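Long-range contacts in tyrocidine synthetase 3 (PDB 2JGP), which forms part of the nonribosomal peptide synthetase that builds the antibiotic tyrocidine, pairing a peptidyl carrier domain with a condensation domain for peptide bond formation: residues S118-S123 and S189-F194; P290-R295 and L486-T491; S300-Q305 and Y482-F487; T430-Q435 and L465-T470. All blocks are in the same frame, centred on the assembly; numbering follows the deposited sequence.

Interaction 1: residues S118-S123 and S189-F194; sequences SYNMPS and SLVQPF
Asn120 and Pro122, in the loop that leads into strand 123-129, meet Val191, Gln192 and Phe194, in the loop after helix 180-189. Both loops belong to the N-terminal half of the condensation domain. The amide of Asn120 carries the polar part. Asn120 ND2 donates to Gln192 O over 2.7 Å, with an N-H...O angle of 158°. The acceptor lies in the amide plane, but ND2 stands well above the carbonyl plane of Gln192. Asn120 ND2 also lies 3.6 Å from Phe194 CE1, with amide and ring planes 40° apart. On the other branch, Asn120 OD1 accepts from a water at 3.3 Å. That water takes the N-H of Phe194 N at 2.9 Å, so the two loops are joined through both ends of the amide. The methyls of Val191 diverge. Val191 CG1 sits 3.7 Å from Asn120 ND2, against the amide. Val191 CG2 packs on Pro122 CB at 3.7 Å, the apolar contact. Asp219 of strand 213-220 takes a second bond from Asn120 ND2 and touches both Pro122 and Val191. This strand pairs with 123-129 and runs into the HHxxxDG motif characteristic of condensation domains, whose His222 forms a backbone hydrogen bond with Tyr119.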
loop_
_atom_site.group_PDB
_atom_site.type_symbol
_atom_site.label_atom_id
_atom_site.label_comp_id
_atom_site.label_asym_id
_atom_site.label_seq_id
_atom_site.Cartn_x
_atom_site.Cartn_y
_atom_site.Cartn_z
ATOM N N SER A 118 -11.419 5.276 -15.023
ATOM C CA SER A 118 -10.145 5.371 -14.307
ATOM C C SER A 118 -10.148 4.658 -12.952
ATOM O O SER A 118 -9.095 4.241 -12.486
ATOM C CB SER A 118 -9.749 6.836 -14.123
ATOM O OG SER A 118 -8.507 6.952 -13.450
ATOM N N TYR A 119 -11.321 4.519 -12.329
ATOM C CA TYR A 119 -11.447 3.785 -11.063
ATOM C C TYR A 119 -11.932 2.343 -11.245
ATOM O O TYR A 119 -12.287 1.676 -10.273
ATOM C CB TYR A 119 -12.373 4.519 -10.093
ATOM C CG TYR A 119 -11.798 5.807 -9.549
ATOM C CD1 TYR A 119 -12.514 6.995 -9.617
ATOM C CD2 TYR A 119 -10.541 5.831 -8.953
ATOM C CE1 TYR A 119 -11.986 8.182 -9.110
ATOM C CE2 TYR A 119 -10.004 7.006 -8.451
ATOM C CZ TYR A 119 -10.728 8.173 -8.527
ATOM O OH TYR A 119 -10.189 9.333 -8.024
ATOM N N ASN A 120 -11.956 1.865 -12.482
ATOM C CA ASN A 120 -12.220 0.453 -12.732
ATOM C C ASN A 120 -11.015 -0.403 -12.352
ATOM O O ASN A 120 -9.875 0.064 -12.368
ATOM C CB ASN A 120 -12.593 0.219 -14.193
ATOM C CG ASN A 120 -13.944 0.801 -14.538
ATOM O OD1 ASN A 120 -14.185 1.994 -14.338
ATOM N ND2 ASN A 120 -14.844 -0.042 -15.042
ATOM N N MET A 121 -11.292 -1.655 -12.000
ATOM C CA MET A 121 -10.273 -2.626 -11.660
ATOM C C MET A 121 -10.535 -3.913 -12.437
ATOM O O MET A 121 -10.939 -4.918 -11.851
ATOM C CB MET A 121 -10.328 -2.928 -10.163
ATOM C CG MET A 121 -10.049 -1.736 -9.282
ATOM S SD MET A 121 -10.203 -2.137 -7.534
ATOM C CE MET A 121 -8.829 -3.259 -7.300
ATOM N N PRO A 122 -10.338 -3.881 -13.762
ATOM C CA PRO A 122 -10.594 -5.071 -14.570
ATOM C C PRO A 122 -9.486 -6.121 -14.485
ATOM O O PRO A 122 -8.313 -5.776 -14.351
ATOM C CB PRO A 122 -10.669 -4.511 -15.990
ATOM C CG PRO A 122 -9.803 -3.310 -15.960
ATOM C CD PRO A 122 -9.908 -2.737 -14.584
ATOM N N SER A 123 -9.875 -7.392 -14.571
ATOM C CA SER A 123 -8.932 -8.499 -14.689
ATOM C C SER A 123 -9.498 -9.548 -15.645
ATOM O O SER A 123 -10.718 -9.649 -15.833
ATOM C CB SER A 123 -8.660 -9.135 -13.328
ATOM O OG SER A 123 -9.822 -9.768 -12.814
ATOM N N SER A 189 -13.584 -3.554 -24.324
ATOM C CA SER A 189 -14.887 -2.878 -24.433
ATOM C C SER A 189 -15.803 -3.156 -23.233
ATOM O O SER A 189 -16.697 -2.356 -22.936
ATOM C CB SER A 189 -15.596 -3.263 -25.732
ATOM O OG SER A 189 -16.010 -4.616 -25.707
ATOM N N LEU A 190 -15.580 -4.274 -22.546
ATOM C CA LEU A 190 -16.376 -4.625 -21.364
ATOM C C LEU A 190 -16.032 -3.774 -20.134
ATOM O O LEU A 190 -16.775 -3.778 -19.155
ATOM C CB LEU A 190 -16.239 -6.118 -21.028
ATOM C CG LEU A 190 -16.845 -7.094 -22.045
ATOM C CD1 LEU A 190 -16.731 -8.525 -21.561
ATOM C CD2 LEU A 190 -18.309 -6.755 -22.370
ATOM N N VAL A 191 -14.910 -3.057 -20.176
ATOM C CA VAL A 191 -14.556 -2.128 -19.110
ATOM C C VAL A 191 -15.381 -0.850 -19.272
ATOM O O VAL A 191 -15.156 -0.054 -20.188
ATOM C CB VAL A 191 -13.049 -1.820 -19.084
ATOM C CG1 VAL A 191 -12.704 -0.945 -17.885
ATOM C CG2 VAL A 191 -12.245 -3.122 -19.026
ATOM N N GLN A 192 -16.344 -0.676 -18.371
ATOM C CA GLN A 192 -17.354 0.371 -18.488
ATOM C C GLN A 192 -17.602 0.970 -17.117
ATOM O O GLN A 192 -17.336 0.320 -16.102
ATOM C CB GLN A 192 -18.661 -0.223 -19.022
ATOM C CG GLN A 192 -18.623 -0.666 -20.479
ATOM C CD GLN A 192 -18.595 0.498 -21.445
ATOM O OE1 GLN A 192 -19.230 1.538 -21.216
ATOM N NE2 GLN A 192 -17.875 0.323 -22.552
ATOM N N PRO A 193 -18.111 2.212 -17.081
ATOM C CA PRO A 193 -18.353 2.872 -15.809
ATOM C C PRO A 193 -19.428 2.184 -14.964
ATOM O O PRO A 193 -20.261 1.426 -15.477
ATOM C CB PRO A 193 -18.773 4.295 -16.206
ATOM C CG PRO A 193 -19.136 4.231 -17.629
ATOM C CD PRO A 193 -18.453 3.065 -18.231
ATOM N N PHE A 194 -19.370 2.445 -13.668
ATOM C CA PHE A 194 -20.334 1.925 -12.717
ATOM C C PHE A 194 -21.214 3.067 -12.253
ATOM O O PHE A 194 -20.722 4.177 -12.015
ATOM C CB PHE A 194 -19.616 1.340 -11.500
ATOM C CG PHE A 194 -18.947 0.026 -11.760
ATOM C CD1 PHE A 194 -17.638 -0.024 -12.214
ATOM C CD2 PHE A 194 -19.627 -1.162 -11.557
ATOM C CE1 PHE A 194 -17.022 -1.238 -12.457
ATOM C CE2 PHE A 194 -19.017 -2.380 -11.791
ATOM C CZ PHE A 194 -17.712 -2.418 -12.241
HETATM O O HOH W 1 -16.758 3.459 -12.995
#

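Interaction 2: residues P290-R295 and L486-T491; sequences PTDFTR and LFTRET
Asp292 reaches across to Thr488 and Thr491 at the N-terminus of helix 489-508, where Thr488 is the N-cap. Its loop lies between helix 267-279 and strand 303-309. Asp292 CB lies 3.5 Å from Leu486 O and over one face of the Phe293 ring. Asp292 CG is 3.2 Å from Thr491 OG1, and these two side chains meet tip to tip. Thr491 OG1 donates to Asp292 OD2 at 2.7 Å on the syn lone pair. Thr488 N donates to Asp292 OD2 at 2.8 Å from the anti side, almost straight at 172°. Asp292 OD1 also lies 2.9 Å from Thr491 OG1, so this hydroxyl sits before both carboxylate oxygens, while its bond is to OD2. The helix end would probably stabilise the anion. Behind it, Asp292 N donates to Leu486 O at 2.7 Å, and Phe293 N adds a weak bond to the same oxygen. The Phe293 ring crosses Thr488 at about a right angle, with CZ on Thr488 CG2. Leu486 packs through CD2 on Arg295 CA, while the guanidinium of Arg295 is held by Asp464. The capping bond runs from Thr491 N to Thr488 OG1, 3.1 Å long.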
loop_
_atom_site.group_PDB
_atom_site.type_symbol
_atom_site.label_atom_id
_atom_site.label_comp_id
_atom_site.label_asym_id
_atom_site.label_seq_id
_atom_site.Cartn_x
_atom_site.Cartn_y
_atom_site.Cartn_z
ATOM N N PRO A 290 15.973 14.729 -15.420
ATOM C CA PRO A 290 16.180 15.152 -16.788
ATOM C C PRO A 290 15.274 14.306 -17.663
ATOM O O PRO A 290 15.184 13.099 -17.462
ATOM C CB PRO A 290 17.656 14.841 -17.038
ATOM C CG PRO A 290 17.965 13.730 -16.139
ATOM C CD PRO A 290 17.083 13.894 -14.928
ATOM N N THR A 291 14.573 14.943 -18.585
ATOM C CA THR A 291 13.640 14.238 -19.445
ATOM C C THR A 291 14.141 14.307 -20.879
ATOM O O THR A 291 14.829 15.260 -21.257
ATOM C CB THR A 291 12.235 14.849 -19.329
ATOM O OG1 THR A 291 12.285 16.240 -19.672
ATOM C CG2 THR A 291 11.711 14.699 -17.910
ATOM N N ASP A 292 13.809 13.292 -21.669
ATOM C CA ASP A 292 14.189 13.255 -23.083
ATOM C C ASP A 292 13.352 14.224 -23.915
ATOM O O ASP A 292 13.804 14.722 -24.941
ATOM C CB ASP A 292 14.050 11.834 -23.632
ATOM C CG ASP A 292 15.023 10.864 -22.981
ATOM O OD1 ASP A 292 16.228 11.184 -22.911
ATOM O OD2 ASP A 292 14.591 9.782 -22.538
ATOM N N PHE A 293 12.129 14.475 -23.466
ATOM C CA PHE A 293 11.226 15.399 -24.136
ATOM C C PHE A 293 10.740 16.406 -23.109
ATOM O O PHE A 293 10.757 16.136 -21.907
ATOM C CB PHE A 293 10.046 14.633 -24.734
ATOM C CG PHE A 293 10.451 13.417 -25.523
ATOM C CD1 PHE A 293 10.245 12.141 -25.014
ATOM C CD2 PHE A 293 11.056 13.554 -26.761
ATOM C CE1 PHE A 293 10.629 11.015 -25.733
ATOM C CE2 PHE A 293 11.439 12.439 -27.489
ATOM C CZ PHE A 293 11.226 11.165 -26.975
ATOM N N THR A 294 10.314 17.564 -23.587
ATOM C CA THR A 294 9.809 18.624 -22.727
ATOM C C THR A 294 8.566 18.144 -21.995
ATOM O O THR A 294 7.742 17.430 -22.564
ATOM C CB THR A 294 9.460 19.884 -23.559
ATOM O OG1 THR A 294 10.624 20.335 -24.259
ATOM C CG2 THR A 294 8.936 21.004 -22.673
ATOM N N ARG A 295 8.442 18.517 -20.726
ATOM C CA ARG A 295 7.283 18.136 -19.933
ATOM C C ARG A 295 6.040 18.818 -20.510
ATOM O O ARG A 295 6.038 20.035 -20.703
ATOM C CB ARG A 295 7.480 18.526 -18.467
ATOM C CG ARG A 295 6.310 18.166 -17.564
ATOM C CD ARG A 295 6.559 18.637 -16.145
ATOM N NE ARG A 295 7.679 17.920 -15.553
ATOM C CZ ARG A 295 7.596 16.715 -14.997
ATOM N NH1 ARG A 295 6.435 16.076 -14.917
ATOM N NH2 ARG A 295 8.685 16.157 -14.501
ATOM N N LEU A 486 7.831 11.709 -21.512
ATOM C CA LEU A 486 9.033 12.232 -20.847
ATOM C C LEU A 486 10.323 11.458 -21.145
ATOM O O LEU A 486 11.386 12.070 -21.302
ATOM C CB LEU A 486 8.813 12.257 -19.337
ATOM C CG LEU A 486 7.656 13.103 -18.798
ATOM C CD1 LEU A 486 7.646 13.027 -17.264
ATOM C CD2 LEU A 486 7.751 14.542 -19.271
ATOM N N PHE A 487 10.241 10.127 -21.205
ATOM C CA PHE A 487 11.441 9.287 -21.317
ATOM C C PHE A 487 11.365 8.286 -22.461
ATOM O O PHE A 487 10.293 7.757 -22.773
ATOM C CB PHE A 487 11.699 8.516 -20.016
ATOM C CG PHE A 487 11.620 9.363 -18.775
ATOM C CD1 PHE A 487 12.637 10.253 -18.460
ATOM C CD2 PHE A 487 10.532 9.260 -17.917
ATOM C CE1 PHE A 487 12.567 11.028 -17.311
ATOM C CE2 PHE A 487 10.454 10.034 -16.771
ATOM C CZ PHE A 487 11.477 10.917 -16.467
ATOM N N THR A 488 12.517 8.036 -23.082
ATOM C CA THR A 488 12.654 6.979 -24.072
ATOM C C THR A 488 12.924 5.662 -23.343
ATOM O O THR A 488 13.342 5.655 -22.179
ATOM C CB THR A 488 13.817 7.259 -25.050
ATOM O OG1 THR A 488 15.066 7.230 -24.345
ATOM C CG2 THR A 488 13.655 8.615 -25.723
ATOM N N ARG A 489 12.679 4.551 -24.033
ATOM C CA ARG A 489 13.027 3.229 -23.519
ATOM C C ARG A 489 14.514 3.136 -23.185
ATOM O O ARG A 489 14.887 2.562 -22.162
ATOM C CB ARG A 489 12.662 2.149 -24.538
ATOM C CG ARG A 489 13.094 0.743 -24.139
ATOM C CD ARG A 489 12.423 -0.303 -25.007
ATOM N NE ARG A 489 10.979 -0.318 -24.793
ATOM C CZ ARG A 489 10.365 -0.873 -23.747
ATOM N NH1 ARG A 489 11.060 -1.482 -22.795
ATOM N NH2 ARG A 489 9.039 -0.819 -23.659
ATOM N N GLU A 490 15.352 3.697 -24.055
ATOM C CA GLU A 490 16.804 3.681 -23.874
ATOM C C GLU A 490 17.201 4.318 -22.541
ATOM O O GLU A 490 17.966 3.731 -21.770
ATOM C CB GLU A 490 17.492 4.406 -25.041
ATOM C CG GLU A 490 19.012 4.499 -24.944
ATOM C CD GLU A 490 19.624 5.350 -26.048
ATOM O OE1 GLU A 490 18.971 5.559 -27.096
ATOM O OE2 GLU A 490 20.767 5.814 -25.869
ATOM N N THR A 491 16.671 5.513 -22.282
ATOM C CA THR A 491 16.951 6.249 -21.044
ATOM C C THR A 491 16.542 5.478 -19.791
ATOM O O THR A 491 17.244 5.510 -18.777
ATOM C CB THR A 491 16.243 7.625 -21.041
ATOM O OG1 THR A 491 16.851 8.469 -22.024
ATOM C CG2 THR A 491 16.333 8.302 -19.660
#

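Interaction 3: residues S300-Q305 and Y482-F487; sequences SFAGDQ and YSTSLF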
loop_
_atom_site.group_PDB
_atom_site.type_symbol
_atom_site.label_atom_id
_atom_site.label_comp_id
_atom_site.label_asym_id
_atom_site.label_seq_id
_atom_site.Cartn_x
_atom_site.Cartn_y
_atom_site.Cartn_z
ATOM N N SER A 300 0.221 13.822 -18.879
ATOM C CA SER A 300 0.066 12.780 -19.868
ATOM C C SER A 300 0.123 11.464 -19.116
ATOM O O SER A 300 1.004 11.264 -18.284
ATOM C CB SER A 300 1.208 12.869 -20.882
ATOM O OG SER A 300 1.127 11.853 -21.861
ATOM N N PHE A 301 -0.823 10.574 -19.394
ATOM C CA PHE A 301 -0.900 9.303 -18.685
ATOM C C PHE A 301 -0.403 8.115 -19.508
ATOM O O PHE A 301 -0.343 6.999 -18.999
ATOM C CB PHE A 301 -2.331 9.080 -18.210
ATOM C CG PHE A 301 -2.779 10.094 -17.202
ATOM C CD1 PHE A 301 -3.662 11.102 -17.549
ATOM C CD2 PHE A 301 -2.288 10.053 -15.902
ATOM C CE1 PHE A 301 -4.067 12.048 -16.613
ATOM C CE2 PHE A 301 -2.691 10.992 -14.960
ATOM C CZ PHE A 301 -3.580 11.992 -15.319
ATOM N N ALA A 302 -0.044 8.360 -20.768
ATOM C CA ALA A 302 0.525 7.324 -21.614
ATOM C C ALA A 302 1.786 6.785 -20.950
ATOM O O ALA A 302 2.648 7.551 -20.510
ATOM C CB ALA A 302 0.841 7.871 -23.003
ATOM N N GLY A 303 1.875 5.463 -20.856
ATOM C CA GLY A 303 2.978 4.822 -20.165
ATOM C C GLY A 303 3.552 3.655 -20.932
ATOM O O GLY A 303 2.957 3.158 -21.898
ATOM N N ASP A 304 4.740 3.248 -20.511
ATOM C CA ASP A 304 5.332 1.989 -20.931
ATOM C C ASP A 304 6.149 1.458 -19.772
ATOM O O ASP A 304 6.288 2.130 -18.758
ATOM C CB ASP A 304 6.233 2.182 -22.137
ATOM C CG ASP A 304 6.113 1.042 -23.137
ATOM O OD1 ASP A 304 6.164 -0.152 -22.728
ATOM O OD2 ASP A 304 5.964 1.362 -24.331
ATOM N N GLN A 305 6.689 0.253 -19.932
ATOM C CA GLN A 305 7.435 -0.400 -18.864
ATOM C C GLN A 305 8.684 -1.081 -19.399
ATOM O O GLN A 305 8.726 -1.495 -20.555
ATOM C CB GLN A 305 6.551 -1.431 -18.151
ATOM C CG GLN A 305 7.291 -2.235 -17.080
ATOM C CD GLN A 305 6.381 -3.091 -16.218
ATOM O OE1 GLN A 305 5.175 -2.848 -16.120
ATOM N NE2 GLN A 305 6.966 -4.095 -15.568
ATOM N N TYR A 482 6.949 4.148 -16.829
ATOM C CA TYR A 482 7.323 5.547 -17.032
ATOM C C TYR A 482 6.427 6.243 -18.040
ATOM O O TYR A 482 5.819 5.599 -18.894
ATOM C CB TYR A 482 8.779 5.640 -17.488
ATOM C CG TYR A 482 9.070 4.931 -18.789
ATOM C CD1 TYR A 482 8.997 5.605 -20.003
ATOM C CD2 TYR A 482 9.433 3.589 -18.806
ATOM C CE1 TYR A 482 9.266 4.958 -21.205
ATOM C CE2 TYR A 482 9.703 2.934 -19.999
ATOM C CZ TYR A 482 9.619 3.623 -21.191
ATOM O OH TYR A 482 9.884 2.982 -22.368
ATOM N N SER A 483 6.377 7.568 -17.933
ATOM C CA SER A 483 5.620 8.409 -18.848
ATOM C C SER A 483 6.272 8.420 -20.226
ATOM O O SER A 483 7.426 8.812 -20.361
ATOM C CB SER A 483 5.562 9.843 -18.316
ATOM O OG SER A 483 4.950 9.886 -17.045
ATOM N N THR A 484 5.520 8.005 -21.242
ATOM C CA THR A 484 6.001 7.995 -22.625
ATOM C C THR A 484 6.315 9.413 -23.131
ATOM O O THR A 484 7.140 9.597 -24.027
ATOM C CB THR A 484 4.949 7.332 -23.549
ATOM O OG1 THR A 484 4.647 6.022 -23.046
ATOM C CG2 THR A 484 5.461 7.218 -24.973
ATOM N N SER A 485 5.654 10.408 -22.549
ATOM C CA SER A 485 5.845 11.800 -22.941
ATOM C C SER A 485 7.155 12.404 -22.420
ATOM O O SER A 485 7.535 13.491 -22.849
ATOM C CB SER A 485 4.669 12.638 -22.444
ATOM O OG SER A 485 4.631 12.632 -21.032
ATOM N N LEU A 486 7.831 11.709 -21.512
ATOM C CA LEU A 486 9.033 12.232 -20.847
ATOM C C LEU A 486 10.323 11.458 -21.145
ATOM O O LEU A 486 11.386 12.070 -21.302
ATOM C CB LEU A 486 8.813 12.257 -19.337
ATOM C CG LEU A 486 7.656 13.103 -18.798
ATOM C CD1 LEU A 486 7.646 13.027 -17.264
ATOM C CD2 LEU A 486 7.751 14.542 -19.271
ATOM N N PHE A 487 10.241 10.127 -21.205
ATOM C CA PHE A 487 11.441 9.287 -21.317
ATOM C C PHE A 487 11.365 8.286 -22.461
ATOM O O PHE A 487 10.293 7.757 -22.773
ATOM C CB PHE A 487 11.699 8.516 -20.016
ATOM C CG PHE A 487 11.620 9.363 -18.775
ATOM C CD1 PHE A 487 12.637 10.253 -18.460
ATOM C CD2 PHE A 487 10.532 9.260 -17.917
ATOM C CE1 PHE A 487 12.567 11.028 -17.311
ATOM C CE2 PHE A 487 10.454 10.034 -16.771
ATOM C CZ PHE A 487 11.477 10.917 -16.467
HETATM O O HOH W 2 3.043 10.110 -21.017
HETATM O O HOH W 3 3.558 13.635 -18.461
HETATM O O HOH W 4 2.516 10.157 -16.499
HETATM O O HOH W 5 5.777 4.121 -24.506
#
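Tyr482 and Asp304 face each other as an antiparallel hydrogen-bonded pair, with both side chains on the same face of the sheet. The Tyr482 CG sits between the backbone N and the carbonyl carbon (chi1 60°), and one face of the ring lies against Asp304 O, which is 3.5 Å from Tyr482 CD2. Farther out, Asp304 CB touches Tyr482 OH at 3.7 Å. The backbones are bonded in both directions: Tyr482 N to Asp304 O at 2.9 Å, and Asp304 N to Tyr482 O at 3.1 Å. The next pair, Gly303 with Ser483, is non-hydrogen-bonded. Here Gly303 CA comes close to Tyr482 O in a CA-H...O contact.

Beyond the strand end Thr484 turns its CB toward Ala302. Thr484 N donates to Ala302 O at 3.0 Å, and Thr484 OG1 lies by Gly303 C. A water links Thr484 OG1 to Asp304 OD2. At the far end Ser300 and Ser485 each turn CB toward the other segment, and Ser300 CB lies 3.4 Å from Ser485 OG. One water accepts from Ser485 N and donates to Ala302 O, 2.6 Å away, and also bonds Ser300 OG.

Strand 303-309 is thus joined as an outermost strand to strand 476-483. Helix 489-508 lies against Tyr482 through Arg489 and Met492, and Arg489 also forms a salt bridge with Asp304.

Interaction 4: residues T430-Q435 and L465-T470; sequences TVFTFQ and LTFSAT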
loop_
_atom_site.group_PDB
_atom_site.type_symbol
_atom_site.label_atom_id
_atom_site.label_comp_id
_atom_site.label_asym_id
_atom_site.label_seq_id
_atom_site.Cartn_x
_atom_site.Cartn_y
_atom_site.Cartn_z
ATOM N N THR A 430 7.295 10.510 -8.280
ATOM C CA THR A 430 7.689 9.131 -8.459
ATOM C C THR A 430 7.187 8.293 -7.290
ATOM O O THR A 430 6.989 8.806 -6.192
ATOM C CB THR A 430 9.219 8.990 -8.597
ATOM O OG1 THR A 430 9.544 7.622 -8.841
ATOM C CG2 THR A 430 9.930 9.459 -7.334
ATOM N N VAL A 431 6.979 7.006 -7.557
ATOM C CA VAL A 431 6.514 6.050 -6.565
ATOM C C VAL A 431 7.474 4.864 -6.525
ATOM O O VAL A 431 8.015 4.464 -7.558
ATOM C CB VAL A 431 5.076 5.558 -6.894
ATOM C CG1 VAL A 431 4.719 4.313 -6.096
ATOM C CG2 VAL A 431 4.069 6.674 -6.639
ATOM N N PHE A 432 7.685 4.324 -5.326
ATOM C CA PHE A 432 8.510 3.135 -5.123
ATOM C C PHE A 432 7.657 2.045 -4.490
ATOM O O PHE A 432 6.947 2.315 -3.522
ATOM C CB PHE A 432 9.694 3.469 -4.211
ATOM C CG PHE A 432 10.481 2.269 -3.778
ATOM C CD1 PHE A 432 11.489 1.765 -4.581
ATOM C CD2 PHE A 432 10.206 1.637 -2.573
ATOM C CE1 PHE A 432 12.214 0.651 -4.194
ATOM C CE2 PHE A 432 10.931 0.519 -2.175
ATOM C CZ PHE A 432 11.932 0.026 -2.987
ATOM N N THR A 433 7.710 0.832 -5.042
ATOM C CA THR A 433 7.048 -0.334 -4.426
ATOM C C THR A 433 7.963 -1.554 -4.395
ATOM O O THR A 433 8.861 -1.683 -5.218
ATOM C CB THR A 433 5.737 -0.734 -5.148
ATOM O OG1 THR A 433 6.031 -1.318 -6.426
ATOM C CG2 THR A 433 4.820 0.470 -5.333
ATOM N N PHE A 434 7.725 -2.445 -3.432
ATOM C CA PHE A 434 8.472 -3.703 -3.329
ATOM C C PHE A 434 7.497 -4.839 -3.010
ATOM O O PHE A 434 6.700 -4.727 -2.080
ATOM C CB PHE A 434 9.575 -3.592 -2.267
ATOM C CG PHE A 434 10.278 -4.894 -1.975
ATOM C CD1 PHE A 434 11.003 -5.543 -2.964
ATOM C CD2 PHE A 434 10.205 -5.475 -0.712
ATOM C CE1 PHE A 434 11.643 -6.746 -2.709
ATOM C CE2 PHE A 434 10.848 -6.680 -0.446
ATOM C CZ PHE A 434 11.569 -7.316 -1.447
ATOM N N GLN A 435 7.546 -5.914 -3.796
ATOM C CA GLN A 435 6.613 -7.040 -3.649
ATOM C C GLN A 435 7.359 -8.376 -3.650
ATOM O O GLN A 435 8.535 -8.433 -4.013
ATOM C CB GLN A 435 5.574 -7.034 -4.780
ATOM C CG GLN A 435 5.069 -5.649 -5.213
ATOM C CD GLN A 435 5.849 -5.064 -6.389
ATOM O OE1 GLN A 435 6.598 -4.093 -6.240
ATOM N NE2 GLN A 435 5.674 -5.658 -7.565
ATOM N N LEU A 465 7.394 8.365 -13.136
ATOM C CA LEU A 465 7.733 6.960 -13.177
ATOM C C LEU A 465 7.425 6.261 -11.856
ATOM O O LEU A 465 7.429 6.883 -10.789
ATOM C CB LEU A 465 9.199 6.765 -13.593
ATOM C CG LEU A 465 10.318 7.010 -12.581
ATOM C CD1 LEU A 465 10.608 5.743 -11.829
ATOM C CD2 LEU A 465 11.584 7.485 -13.292
ATOM N N THR A 466 7.106 4.974 -11.956
ATOM C CA THR A 466 6.890 4.124 -10.798
ATOM C C THR A 466 7.949 3.037 -10.830
ATOM O O THR A 466 8.047 2.291 -11.809
ATOM C CB THR A 466 5.499 3.478 -10.829
ATOM O OG1 THR A 466 4.501 4.499 -10.727
ATOM C CG2 THR A 466 5.335 2.486 -9.686
ATOM N N PHE A 467 8.743 2.965 -9.762
ATOM C CA PHE A 467 9.862 2.041 -9.673
ATOM C C PHE A 467 9.403 0.868 -8.816
ATOM O O PHE A 467 8.995 1.071 -7.679
ATOM C CB PHE A 467 11.060 2.749 -9.030
ATOM C CG PHE A 467 12.293 1.896 -8.919
ATOM C CD1 PHE A 467 13.323 2.022 -9.839
ATOM C CD2 PHE A 467 12.433 0.977 -7.885
ATOM C CE1 PHE A 467 14.463 1.243 -9.736
ATOM C CE2 PHE A 467 13.569 0.196 -7.781
ATOM C CZ PHE A 467 14.585 0.332 -8.708
ATOM N N SER A 468 9.445 -0.340 -9.369
ATOM C CA SER A 468 8.935 -1.530 -8.693
ATOM C C SER A 468 10.001 -2.611 -8.582
ATOM O O SER A 468 10.528 -3.075 -9.593
ATOM C CB SER A 468 7.739 -2.100 -9.448
ATOM O OG SER A 468 6.631 -1.223 -9.370
ATOM N N ALA A 469 10.320 -3.010 -7.356
ATOM C CA ALA A 469 11.196 -4.152 -7.130
ATOM C C ALA A 469 10.320 -5.363 -6.811
ATOM O O ALA A 469 9.386 -5.262 -6.015
ATOM C CB ALA A 469 12.164 -3.863 -5.994
ATOM N N THR A 470 10.600 -6.494 -7.451
ATOM C CA THR A 470 9.843 -7.722 -7.215
ATOM C C THR A 470 10.788 -8.898 -6.982
ATOM O O THR A 470 11.623 -9.207 -7.832
ATOM C CB THR A 470 8.909 -8.039 -8.401
ATOM O OG1 THR A 470 8.032 -6.928 -8.625
ATOM C CG2 THR A 470 8.080 -9.285 -8.125
#
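Phe467 N donates to Val431 O at 2.8 Å, a nearly straight bond in a regular parallel pairing of two strands. Thr433 N returns a bond to Phe467 O, and Ala469 N donates to Thr433 O, each 2.9 Å long. Gln435 N to Ala469 O and the longer Val431 N to Leu465 O, 3.3 Å, extend the pattern to both ends. The strand directions differ by 13°. The six residues pair in order, from Thr430 with Leu465 to Gln435 with Thr470.

On the face of Val431, Thr433 and Gln435, the hydroxyls Thr433 OG1 and Ser468 OG approach to 3.0 Å. Val431 and Thr466 lie side by side there, pointing the same way. The other face is mostly apolar. Phe432 and Phe467 both have CG anti to the backbone N (chi1 171° and -179°), and their side chains run together. The rings meet rim to rim, with Phe432 CD1 3.5 Å from Phe467 CD2, and neither lies over the other. Next to them Phe434 CD1 rests on Ala469 CB at 3.7 Å.

Helix 329-345 covers this face. Its Tyr337 bonds Thr430 OG1 and meets the Phe467 ring, and its Tyr330 packs edge-to-face with Phe432. Strand 350-356 lies along the other side of 430-435, where Thr430 and Phe432 share backbone bonds with Gly353, while 465-471 has antiparallel strand 476-483 on its far side.

All four contacts lie in the condensation domain. Interaction 1 comes first along the chain and closes before the others open. It belongs with the five-stranded sheet, and its centre is 21 to 30 Å from theirs. Interactions 2, 3 and 4 gather round the sheet of strands 303-309, 476-483, 465-471 and 430-435. Interaction 4 is nested within the loops closed by interactions 2 and 3. Interactions 3 and 4 share that sheet, and Tyr482 packs on Leu465. Interactions 2 and 3 have centres 9 Å apart and share Leu486 and Phe487, where strand 476-483 passes into helix 489-508. Residues 482-491 thus tie this strand-to-helix turn back to 290-305, in the C-terminal half of the domain.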